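Local coordinates for clostripain-related protein (Bacteroides thetaiotaomicron, PDB 6NAG) that probably hydrolyses peptide bonds as a secreted cysteine protease of the clostripain (C11) family of a gut commensal bacterium, at residues A[33-38]-A[62-67]; A[45-50]-A[99-104]; A[93-98]-A[165-170]; A[170-175]-A[222-227]. The protein carries 1 engineered substitution. All coordinates share one frame; numbering follows the deposited sequence.

Interaction 1: A[33-38]-A[62-67]; sequences DLESVV and FELAYE. With PRO (proline), chain C.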
# COMPACT_ATOMS: atom_id res chain seq x y z
N ASP A 33 -14.61 -29.22 2.22
CA ASP A 33 -13.39 -30.02 2.26
C ASP A 33 -12.35 -29.40 3.19
O ASP A 33 -11.69 -30.11 3.95
CB ASP A 33 -12.80 -30.20 0.86
CG ASP A 33 -13.59 -31.18 0.02
OD1 ASP A 33 -14.38 -31.96 0.59
OD2 ASP A 33 -13.41 -31.18 -1.22
N LEU A 34 -12.20 -28.08 3.11
CA LEU A 34 -11.25 -27.37 3.94
C LEU A 34 -11.66 -27.40 5.41
O LEU A 34 -10.82 -27.39 6.30
CB LEU A 34 -11.10 -25.92 3.46
CG LEU A 34 -10.08 -25.05 4.20
CD1 LEU A 34 -8.68 -25.61 4.02
CD2 LEU A 34 -10.15 -23.61 3.71
N GLU A 35 -12.97 -27.45 5.64
CA GLU A 35 -13.51 -27.47 6.99
C GLU A 35 -13.25 -28.81 7.66
O GLU A 35 -13.17 -28.89 8.89
CB GLU A 35 -15.01 -27.16 6.97
CG GLU A 35 -15.62 -26.88 8.33
CD GLU A 35 -17.05 -26.39 8.24
OE1 GLU A 35 -17.69 -26.23 9.30
OE2 GLU A 35 -17.53 -26.15 7.11
N SER A 36 -13.12 -29.86 6.86
CA SER A 36 -12.82 -31.19 7.38
C SER A 36 -11.39 -31.25 7.91
O SER A 36 -11.07 -32.07 8.77
CB SER A 36 -13.03 -32.25 6.30
OG SER A 36 -12.06 -32.13 5.27
N VAL A 37 -10.54 -30.37 7.40
CA VAL A 37 -9.16 -30.26 7.87
C VAL A 37 -9.14 -29.54 9.21
O VAL A 37 -8.42 -29.93 10.13
CB VAL A 37 -8.28 -29.51 6.85
CG1 VAL A 37 -6.89 -29.28 7.41
CG2 VAL A 37 -8.22 -30.28 5.54
N VAL A 38 -9.94 -28.48 9.32
CA VAL A 38 -10.09 -27.74 10.57
C VAL A 38 -10.68 -28.66 11.64
O VAL A 38 -10.36 -28.55 12.82
CB VAL A 38 -10.99 -26.50 10.39
CG1 VAL A 38 -11.09 -25.71 11.68
CG2 VAL A 38 -10.46 -25.63 9.26
N PHE A 62 -16.31 -14.60 6.40
CA PHE A 62 -16.43 -15.41 7.61
C PHE A 62 -15.15 -16.18 7.91
O PHE A 62 -14.23 -16.22 7.09
CB PHE A 62 -17.62 -16.37 7.51
CG PHE A 62 -17.47 -17.41 6.44
CD1 PHE A 62 -17.78 -17.12 5.12
CD2 PHE A 62 -17.05 -18.69 6.75
CE1 PHE A 62 -17.65 -18.08 4.13
CE2 PHE A 62 -16.92 -19.66 5.77
CZ PHE A 62 -17.22 -19.35 4.46
N GLU A 63 -15.10 -16.79 9.09
CA GLU A 63 -13.90 -17.50 9.54
C GLU A 63 -14.18 -18.96 9.86
O GLU A 63 -15.21 -19.30 10.44
CB GLU A 63 -13.32 -16.80 10.77
CG GLU A 63 -12.16 -17.54 11.43
CD GLU A 63 -11.57 -16.79 12.60
OE1 GLU A 63 -12.13 -15.73 12.98
OE2 GLU A 63 -10.55 -17.25 13.15
N LEU A 64 -13.25 -19.83 9.46
CA LEU A 64 -13.28 -21.23 9.88
C LEU A 64 -12.40 -21.41 11.10
O LEU A 64 -11.18 -21.22 11.03
CB LEU A 64 -12.82 -22.15 8.75
CG LEU A 64 -13.72 -22.29 7.52
CD1 LEU A 64 -13.17 -23.36 6.59
CD2 LEU A 64 -15.14 -22.62 7.94
N ALA A 65 -13.00 -21.78 12.22
CA ALA A 65 -12.26 -21.96 13.46
C ALA A 65 -12.58 -23.29 14.13
O ALA A 65 -13.52 -23.98 13.74
CB ALA A 65 -12.54 -20.81 14.42
N TYR A 66 -11.78 -23.65 15.13
CA TYR A 66 -11.99 -24.89 15.87
C TYR A 66 -12.30 -24.58 17.33
O TYR A 66 -11.41 -24.21 18.10
CB TYR A 66 -10.76 -25.79 15.77
CG TYR A 66 -10.93 -27.15 16.41
CD1 TYR A 66 -11.52 -28.19 15.72
CD2 TYR A 66 -10.48 -27.39 17.70
CE1 TYR A 66 -11.68 -29.44 16.30
CE2 TYR A 66 -10.63 -28.63 18.29
CZ TYR A 66 -11.23 -29.65 17.58
OH TYR A 66 -11.38 -30.89 18.17
N GLU A 67 -13.56 -24.73 17.71
CA GLU A 67 -14.00 -24.43 19.07
C GLU A 67 -14.91 -25.53 19.61
O GLU A 67 -15.81 -25.99 18.91
CB GLU A 67 -14.71 -23.08 19.11
CG GLU A 67 -13.80 -21.89 18.82
CD GLU A 67 -14.56 -20.61 18.54
OE1 GLU A 67 -15.79 -20.59 18.76
OE2 GLU A 67 -13.93 -19.63 18.10
N PRO C . -21.74 -18.87 5.45
CA PRO C . -22.54 -19.65 4.51
C PRO C . -21.77 -20.84 3.94
O PRO C . -20.55 -20.78 3.76
CB PRO C . -22.89 -18.64 3.41
CG PRO C . -21.77 -17.66 3.46
CD PRO C . -21.40 -17.54 4.91
OXT PRO C . -22.35 -21.88 3.63

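Interaction 2: A[45-50]-A[99-104]; sequences DERIII and RYSPTK. With PRO (proline), chain D.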
# COMPACT_ATOMS: atom_id res chain seq x y z
N ASP A 45 -1.51 -21.83 15.42
CA ASP A 45 -1.31 -20.39 15.46
C ASP A 45 -1.73 -19.76 14.14
O ASP A 45 -1.17 -18.75 13.72
CB ASP A 45 0.15 -20.05 15.76
CG ASP A 45 0.53 -20.33 17.20
OD1 ASP A 45 0.20 -19.49 18.07
OD2 ASP A 45 1.15 -21.37 17.47
N GLU A 46 -2.71 -20.36 13.48
CA GLU A 46 -3.17 -19.89 12.18
C GLU A 46 -4.68 -19.67 12.18
O GLU A 46 -5.41 -20.30 12.93
CB GLU A 46 -2.78 -20.87 11.08
CG GLU A 46 -1.30 -21.26 11.06
CD GLU A 46 -0.99 -22.39 12.03
OE1 GLU A 46 -1.92 -23.13 12.41
OE2 GLU A 46 0.19 -22.55 12.40
N ARG A 47 -5.13 -18.77 11.31
CA ARG A 47 -6.55 -18.48 11.18
C ARG A 47 -6.98 -18.56 9.71
O ARG A 47 -6.27 -18.10 8.82
CB ARG A 47 -6.89 -17.11 11.75
CG ARG A 47 -6.58 -16.97 13.23
CD ARG A 47 -6.87 -15.57 13.74
NE ARG A 47 -8.29 -15.23 13.65
CZ ARG A 47 -8.82 -14.11 14.12
NH1 ARG A 47 -8.06 -13.21 14.72
NH2 ARG A 47 -10.12 -13.88 13.99
N ILE A 48 -8.14 -19.15 9.47
CA ILE A 48 -8.67 -19.27 8.12
C ILE A 48 -9.83 -18.30 7.89
O ILE A 48 -10.87 -18.40 8.53
CB ILE A 48 -9.15 -20.70 7.82
CG1 ILE A 48 -7.97 -21.68 7.90
CG2 ILE A 48 -9.80 -20.77 6.45
CD1 ILE A 48 -8.34 -23.10 7.56
N ILE A 49 -9.62 -17.36 6.98
CA ILE A 49 -10.64 -16.36 6.66
C ILE A 49 -11.13 -16.55 5.23
O ILE A 49 -10.33 -16.70 4.31
CB ILE A 49 -10.10 -14.93 6.83
CG1 ILE A 49 -9.45 -14.76 8.21
CG2 ILE A 49 -11.21 -13.91 6.64
CD1 ILE A 49 -10.40 -15.00 9.36
N ILE A 50 -12.45 -16.56 5.04
CA ILE A 50 -13.02 -16.83 3.73
C ILE A 50 -13.98 -15.73 3.26
O ILE A 50 -14.91 -15.36 3.98
CB ILE A 50 -13.78 -18.18 3.71
CG1 ILE A 50 -12.84 -19.32 4.09
CG2 ILE A 50 -14.39 -18.43 2.34
CD1 ILE A 50 -13.49 -20.68 4.03
N ARG A 99 -7.95 -6.53 9.74
CA ARG A 99 -8.54 -6.04 10.98
C ARG A 99 -9.20 -7.16 11.78
O ARG A 99 -9.05 -7.23 13.00
CB ARG A 99 -9.57 -4.94 10.68
CG ARG A 99 -9.03 -3.78 9.86
CD ARG A 99 -7.77 -3.19 10.47
NE ARG A 99 -7.22 -2.13 9.63
CZ ARG A 99 -6.11 -2.24 8.91
NH1 ARG A 99 -5.68 -1.22 8.18
NH2 ARG A 99 -5.42 -3.37 8.93
N TYR A 100 -9.93 -8.03 11.09
CA TYR A 100 -10.59 -9.15 11.76
C TYR A 100 -9.61 -10.26 12.09
O TYR A 100 -9.82 -11.02 13.04
CB TYR A 100 -11.73 -9.69 10.89
CG TYR A 100 -12.97 -8.82 10.90
CD1 TYR A 100 -13.80 -8.78 12.01
CD2 TYR A 100 -13.31 -8.05 9.80
CE1 TYR A 100 -14.93 -7.99 12.03
CE2 TYR A 100 -14.44 -7.25 9.81
CZ TYR A 100 -15.25 -7.23 10.93
OH TYR A 100 -16.38 -6.44 10.94
N SER A 101 -8.54 -10.36 11.31
CA SER A 101 -7.51 -11.37 11.56
C SER A 101 -6.11 -10.78 11.47
O SER A 101 -5.42 -10.95 10.47
CB SER A 101 -7.65 -12.53 10.56
OG SER A 101 -6.70 -13.54 10.82
N PRO A 102 -5.69 -10.07 12.53
CA PRO A 102 -4.34 -9.49 12.58
C PRO A 102 -3.26 -10.54 12.84
O PRO A 102 -3.14 -11.04 13.96
CB PRO A 102 -4.43 -8.50 13.74
CG PRO A 102 -5.49 -9.06 14.63
CD PRO A 102 -6.49 -9.72 13.72
N THR A 103 -2.49 -10.87 11.81
CA THR A 103 -1.43 -11.86 11.93
C THR A 103 -0.14 -11.36 11.28
O THR A 103 -0.14 -10.36 10.57
CB THR A 103 -1.82 -13.20 11.30
OG1 THR A 103 -2.27 -12.99 9.96
CG2 THR A 103 -2.93 -13.87 12.10
N LYS A 104 0.95 -12.07 11.53
CA LYS A 104 2.25 -11.71 10.97
C LYS A 104 2.30 -11.99 9.47
O LYS A 104 2.70 -11.14 8.68
CB LYS A 104 3.38 -12.46 11.68
N PRO D . 2.67 -8.32 4.58
CA PRO D . 4.09 -8.67 4.58
C PRO D . 4.39 -9.84 5.51
O PRO D . 5.55 -10.19 5.74
CB PRO D . 4.76 -7.39 5.08
CG PRO D . 3.75 -6.80 6.00
CD PRO D . 2.40 -7.12 5.40
OXT PRO D . 3.48 -10.46 6.05
O HOH W 1 -5.14 -13.00 15.22

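Interaction 3: A[93-98]-A[165-170]; sequences ILNDVQ and SNAGLK. With PRO (proline), chain D.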
# COMPACT_ATOMS: atom_id res chain seq x y z
N ILE A 93 -11.36 -5.19 0.97
CA ILE A 93 -11.61 -6.54 1.48
C ILE A 93 -10.40 -7.07 2.24
O ILE A 93 -10.53 -7.60 3.34
CB ILE A 93 -11.97 -7.51 0.34
CG1 ILE A 93 -13.27 -7.08 -0.34
CG2 ILE A 93 -12.11 -8.93 0.88
CD1 ILE A 93 -13.60 -7.86 -1.58
N LEU A 94 -9.22 -6.90 1.65
CA LEU A 94 -7.98 -7.34 2.28
C LEU A 94 -7.71 -6.58 3.58
O LEU A 94 -7.11 -7.12 4.51
CB LEU A 94 -6.80 -7.18 1.33
CG LEU A 94 -6.74 -8.17 0.16
CD1 LEU A 94 -5.56 -7.87 -0.74
CD2 LEU A 94 -6.67 -9.60 0.69
N ASN A 95 -8.16 -5.33 3.64
CA ASN A 95 -8.06 -4.55 4.86
C ASN A 95 -8.96 -5.12 5.95
O ASN A 95 -8.58 -5.17 7.12
CB ASN A 95 -8.41 -3.08 4.60
CG ASN A 95 -7.28 -2.33 3.92
OD1 ASN A 95 -6.12 -2.73 3.99
ND2 ASN A 95 -7.62 -1.23 3.25
N ASP A 96 -10.16 -5.55 5.56
CA ASP A 96 -11.08 -6.19 6.50
C ASP A 96 -10.48 -7.47 7.06
O ASP A 96 -10.64 -7.78 8.24
CB ASP A 96 -12.42 -6.50 5.82
CG ASP A 96 -13.20 -5.25 5.46
OD1 ASP A 96 -13.03 -4.22 6.16
OD2 ASP A 96 -13.98 -5.29 4.49
N VAL A 97 -9.77 -8.21 6.21
CA VAL A 97 -9.09 -9.43 6.63
C VAL A 97 -8.03 -9.12 7.68
O VAL A 97 -7.90 -9.84 8.67
CB VAL A 97 -8.44 -10.15 5.43
CG1 VAL A 97 -7.64 -11.35 5.89
CG2 VAL A 97 -9.49 -10.55 4.41
N GLN A 98 -7.30 -8.04 7.47
CA GLN A 98 -6.25 -7.62 8.39
C GLN A 98 -6.80 -7.20 9.75
O GLN A 98 -6.20 -7.48 10.78
CB GLN A 98 -5.43 -6.47 7.79
CG GLN A 98 -4.64 -6.85 6.55
CD GLN A 98 -3.97 -5.66 5.91
OE1 GLN A 98 -3.08 -5.04 6.49
NE2 GLN A 98 -4.40 -5.32 4.70
N SER A 165 -1.11 -4.63 -2.98
CA SER A 165 -0.07 -3.67 -2.65
C SER A 165 -0.61 -2.49 -1.85
O SER A 165 -0.00 -2.06 -0.87
CB SER A 165 0.60 -3.16 -3.94
OG SER A 165 1.64 -2.25 -3.65
N ASN A 166 -1.76 -1.97 -2.27
CA ASN A 166 -2.38 -0.84 -1.58
C ASN A 166 -2.95 -1.22 -0.22
O ASN A 166 -3.26 -0.36 0.60
CB ASN A 166 -3.48 -0.22 -2.45
CG ASN A 166 -2.92 0.51 -3.66
OD1 ASN A 166 -1.76 0.93 -3.66
ND2 ASN A 166 -3.75 0.67 -4.68
N ALA A 167 -3.09 -2.52 0.01
CA ALA A 167 -3.52 -3.02 1.31
C ALA A 167 -2.33 -3.13 2.25
O ALA A 167 -2.48 -3.43 3.43
CB ALA A 167 -4.22 -4.36 1.16
N GLY A 168 -1.14 -2.90 1.71
CA GLY A 168 0.09 -2.96 2.48
C GLY A 168 0.50 -4.38 2.79
O GLY A 168 1.11 -4.65 3.83
N LEU A 169 0.18 -5.30 1.89
CA LEU A 169 0.46 -6.72 2.10
C LEU A 169 1.37 -7.30 1.02
O LEU A 169 1.35 -6.87 -0.13
CB LEU A 169 -0.84 -7.52 2.15
CG LEU A 169 -1.80 -7.27 3.31
CD1 LEU A 169 -3.03 -8.16 3.16
CD2 LEU A 169 -1.12 -7.52 4.64
N LYS A 170 2.16 -8.29 1.42
CA LYS A 170 2.86 -9.15 0.46
C LYS A 170 2.63 -10.59 0.87
O LYS A 170 3.15 -11.04 1.90
CB LYS A 170 4.35 -8.83 0.40
CG LYS A 170 5.09 -9.67 -0.63
CD LYS A 170 6.53 -9.23 -0.81
CE LYS A 170 7.21 -10.03 -1.92
NZ LYS A 170 8.62 -9.62 -2.12
N PRO D . 2.67 -8.32 4.58
CA PRO D . 4.09 -8.67 4.58
C PRO D . 4.39 -9.84 5.51
O PRO D . 5.55 -10.19 5.74
CB PRO D . 4.76 -7.39 5.08
CG PRO D . 3.75 -6.80 6.00
CD PRO D . 2.40 -7.12 5.40
OXT PRO D . 3.48 -10.46 6.05
O HOH W 2 -5.40 0.70 2.07

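Interaction 4: A[170-175]-A[222-227]; sequences KMEYIL and VDYAGI. With PRO (proline), chain D.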
# COMPACT_ATOMS: atom_id res chain seq x y z
N LYS A 170 2.16 -8.29 1.42
CA LYS A 170 2.86 -9.15 0.46
C LYS A 170 2.63 -10.59 0.87
O LYS A 170 3.15 -11.04 1.90
CB LYS A 170 4.35 -8.83 0.40
CG LYS A 170 5.09 -9.67 -0.63
CD LYS A 170 6.53 -9.23 -0.81
CE LYS A 170 7.21 -10.03 -1.92
NZ LYS A 170 8.62 -9.62 -2.12
N MET A 171 1.85 -11.31 0.08
CA MET A 171 1.45 -12.67 0.41
C MET A 171 2.64 -13.63 0.46
O MET A 171 3.62 -13.45 -0.25
CB MET A 171 0.42 -13.18 -0.60
CG MET A 171 -0.83 -12.32 -0.70
SD MET A 171 -1.73 -12.20 0.85
CE MET A 171 -3.06 -11.10 0.39
N GLU A 172 2.54 -14.64 1.32
CA GLU A 172 3.52 -15.71 1.35
C GLU A 172 3.40 -16.50 0.05
O GLU A 172 4.40 -16.80 -0.60
CB GLU A 172 3.31 -16.62 2.55
CG GLU A 172 4.59 -17.01 3.27
CD GLU A 172 4.35 -18.02 4.37
OE1 GLU A 172 5.12 -19.01 4.45
OE2 GLU A 172 3.40 -17.84 5.16
N TYR A 173 2.17 -16.82 -0.32
CA TYR A 173 1.88 -17.46 -1.59
C TYR A 173 0.50 -17.05 -2.09
O TYR A 173 -0.34 -16.60 -1.31
CB TYR A 173 1.97 -18.98 -1.48
CG TYR A 173 0.96 -19.60 -0.52
CD1 TYR A 173 -0.32 -19.91 -0.94
CD2 TYR A 173 1.31 -19.87 0.79
CE1 TYR A 173 -1.24 -20.47 -0.08
CE2 TYR A 173 0.40 -20.44 1.66
CZ TYR A 173 -0.88 -20.73 1.23
OH TYR A 173 -1.78 -21.29 2.09
N ILE A 174 0.29 -17.19 -3.39
CA ILE A 174 -1.04 -17.03 -3.96
C ILE A 174 -1.40 -18.29 -4.73
O ILE A 174 -0.87 -18.55 -5.80
CB ILE A 174 -1.13 -15.81 -4.90
CG1 ILE A 174 -0.87 -14.52 -4.12
CG2 ILE A 174 -2.50 -15.75 -5.55
CD1 ILE A 174 -0.93 -13.27 -4.97
N LEU A 175 -2.29 -19.09 -4.15
CA LEU A 175 -2.75 -20.31 -4.80
C LEU A 175 -3.94 -20.01 -5.71
O LEU A 175 -5.04 -19.74 -5.24
CB LEU A 175 -3.13 -21.37 -3.75
CG LEU A 175 -3.86 -22.62 -4.25
CD1 LEU A 175 -3.09 -23.31 -5.35
CD2 LEU A 175 -4.13 -23.57 -3.10
N VAL A 222 4.36 -23.78 5.36
CA VAL A 222 3.81 -24.13 4.05
C VAL A 222 4.62 -25.21 3.36
O VAL A 222 5.82 -25.05 3.10
CB VAL A 222 3.73 -22.89 3.14
CG1 VAL A 222 3.06 -23.26 1.83
CG2 VAL A 222 2.98 -21.77 3.83
N ASP A 223 3.96 -26.32 3.05
CA ASP A 223 4.59 -27.43 2.34
C ASP A 223 4.26 -27.33 0.85
O ASP A 223 3.34 -28.00 0.38
CB ASP A 223 4.12 -28.77 2.91
CG ASP A 223 5.01 -29.93 2.50
OD1 ASP A 223 5.81 -29.76 1.56
OD2 ASP A 223 4.89 -31.00 3.11
N TYR A 224 5.01 -26.51 0.13
CA TYR A 224 4.78 -26.30 -1.30
C TYR A 224 4.92 -27.60 -2.08
O TYR A 224 4.23 -27.82 -3.07
CB TYR A 224 5.75 -25.26 -1.85
CG TYR A 224 5.57 -23.88 -1.24
CD1 TYR A 224 4.58 -23.02 -1.71
CD2 TYR A 224 6.38 -23.44 -0.21
CE1 TYR A 224 4.41 -21.77 -1.16
CE2 TYR A 224 6.22 -22.19 0.35
CZ TYR A 224 5.23 -21.36 -0.13
OH TYR A 224 5.06 -20.11 0.42
N ALA A 225 5.81 -28.47 -1.61
CA ALA A 225 6.01 -29.77 -2.23
C ALA A 225 4.77 -30.65 -2.08
O ALA A 225 4.31 -31.27 -3.04
CB ALA A 225 7.22 -30.46 -1.63
N GLY A 226 4.24 -30.70 -0.86
CA GLY A 226 3.07 -31.50 -0.57
C GLY A 226 1.83 -31.05 -1.32
O GLY A 226 0.98 -31.86 -1.67
N ILE A 227 1.74 -29.74 -1.55
CA ILE A 227 0.62 -29.18 -2.30
C ILE A 227 0.58 -29.74 -3.72
O ILE A 227 -0.47 -30.15 -4.21
CB ILE A 227 0.70 -27.64 -2.36
CG1 ILE A 227 0.56 -27.04 -0.96
CG2 ILE A 227 -0.38 -27.07 -3.27
CD1 ILE A 227 0.85 -25.57 -0.89
N PRO D . 2.67 -8.32 4.58
CA PRO D . 4.09 -8.67 4.58
C PRO D . 4.39 -9.84 5.51
O PRO D . 5.55 -10.19 5.74
CB PRO D . 4.76 -7.39 5.08
CG PRO D . 3.75 -6.80 6.00
CD PRO D . 2.40 -7.12 5.40
OXT PRO D . 3.48 -10.46 6.05
O HOH W 3 6.79 -19.26 2.42
O HOH W 4 6.11 -21.36 5.65

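Interaction 1: A[33-38]-A[62-67]
Next to a pocket that holds a bound proline, L34, E35 and V38 on the helix 33-38 rest against L64, A65 and Y66 of the strand 62-67. The centre of the contact is L64, which, with CG anti to its carbonyl carbon (chi1 -69°), points its CD1 methyl at the helix. There CD1 reaches the backbone of E35, 4.1 Å from E35 CA. L34 CD2 meets L64 CD1 at 4.2 Å, the two leucine side chains crossing at a slant. V38 uses both branches: CG2 covers L64 CB, while CG1 lies 3.6 Å from A65 O and also touches Y66 CB. The Y66 ring lies obliquely by the V38 carbonyl. This is helix-on-sheet packing in the alpha/beta/alpha fold of clan CD peptidases. The two short axes pass 8.6 Å apart and cross at -29°. The carboxylate carbon of E35, CD, comes 4.2 Å from L64 CD2, and its oxygens go on to strand 70-80, where OE2 bonds to H73 and OE1 to S71. H73 also lies nearly parallel to the ring of F62, at the start of the segment. The bound proline sits over one face of F62, its N 4.3 Å above the ring plane and displaced toward the rim, and its CD is 3.7 Å from F62 CD1. Y28 and T60 complete that pocket.

Interaction 2: A[45-50]-A[99-104]
Where helix 87-100 ends and the chain turns toward strand 105-111, R47 and I49 of strand 46-53 receive S101 and its neighbours. The setting is one face of the central sheet in an alpha/beta/alpha sandwich: R47 and I49 point to this face, and the alternating I48 and I50 to the other, which carries helix 24-38. S101 is the first residue to leave helical geometry. Its CB packs on I49, 3.7 Å from CG1 of that isoleucine. With OG turned away from the backbone N (chi1 -178°), the hydroxyl comes in beside the arginine chain, 3.6 Å from R47 CD, and bonds to T12 of strand 11-17. The arginine itself bends at chi3 (64°), folding its guanidinium back over the turn. S101 CA then lies 3.7 Å above one face of that group, offset toward the rim, while the Y100 carbonyl approaches obliquely, 3.0 Å from O to R47 NH2. NH2 has a firm partner in E63 on strand 58-67, a salt bridge that probably fixes the rotation of the guanidinium. P102 continues outward and packs on P102 of the second subunit, placing this turn at the subunit interface. Water joins the two segments at the guanidinium edge, in its plane: it accepts from R47 NH1 at 3.0 Å and donates to P102 O at 3.1 Å.

Interaction 3: A[93-98]-A[165-170]
The chain leaves helix 157-166 through a Schellman motif, with G168 at positive phi, and this turn brings A167 to within 6.0 Å of N95, CA to CA, in segment 93-98 of helix 87-100. The polar link is made by Q98, which runs out extended beyond CG and so carries its amide across to the turn. NE2 donates to A167 O at 3.0 Å with an N-H...O angle of 155°. The acceptor lies close to the amide plane of Q98, whereas the donor is tilted 27° from the plane of the A167 carbonyl. A second, weak bond from NE2 goes back to L94 O in its own helix, which probably limits the rotation of the amide; OE1 receives a weak bond from R99 NH1 of the second subunit, whose own Q98 packs on this one. L169 comes at this amide from the opposite direction, with CG 3.5 Å from Q98 NE2 and CD2 3.6 Å from Q98 CD. That CD2 methyl also touches the bound proline, 3.6 Å from its CD, in a pocket completed by K104, R105, G168 and K170. A167 CB fits against L94 CB at 3.8 Å, and N95 adds a water bridge: the water accepts from N95 ND2 and donates to N166 O at 2.8 Å. Around this contact, L94 and V97 pack on F14 of strand 11-17, L169 lies on Y106 of strand 105-111, and I164 of helix 157-166 touches both leucines.

Interaction 4: A[170-175]-A[222-227]
Y173 and Y224 stand almost perpendicular, their ring planes at 88° and centroids 6.0 Å apart, in an oblique arrangement. Y173 CB sits at the edge of the Y224 ring, near its plane, 3.7 Å from Y224 CE1. With CG of Y173 placed between its backbone N and carbonyl carbon (chi1 62°), the Y173 ring is directed to V222, and its hydroxyl reaches L218 O. V222 fills the angle between the tyrosines: CG1 lies over the centre of the Y224 ring, and CG2 is 3.6 Å from Y173 CE2. E172 approaches V222 from the opposite direction, its carboxylate plane steep to the Y224 ring at 80°. Two waters donate to E172 OE1, one at 2.6 Å that also bonds Y224 OH, the other at 2.8 Å and accepting from V222 N. OE2 forms a salt bridge with R105. D223 is the N-cap of helix 224-235, its OD1 accepting from G226 N. The N-terminal turn of helix 224-235 thus packs on strand 171-177, a parallel neighbour of strand 105-111, in the helix-on-sheet packing of an alpha/beta/alpha fold.

Interactions 1 and 2 lie on opposite faces of adjoining strands, 58-67 and 46-53; the E63-R47 salt bridge and the V38-I48 packing tie them together. Interaction 1 is largely aliphatic, whereas interaction 2 turns on one arginine and a water at the subunit edge. Interaction 3 is the buried one, and it takes its polar character from a glutamine amide. It shares helix 87-100 with interaction 2, and both reach the second subunit and the same bound proline. Interaction 4 shares K170 with interaction 3 and meets it through L94 CD2 and M171 CE. Partly buried on another part of the sheet, it combines aromatic packing with water bridges to a carboxylate.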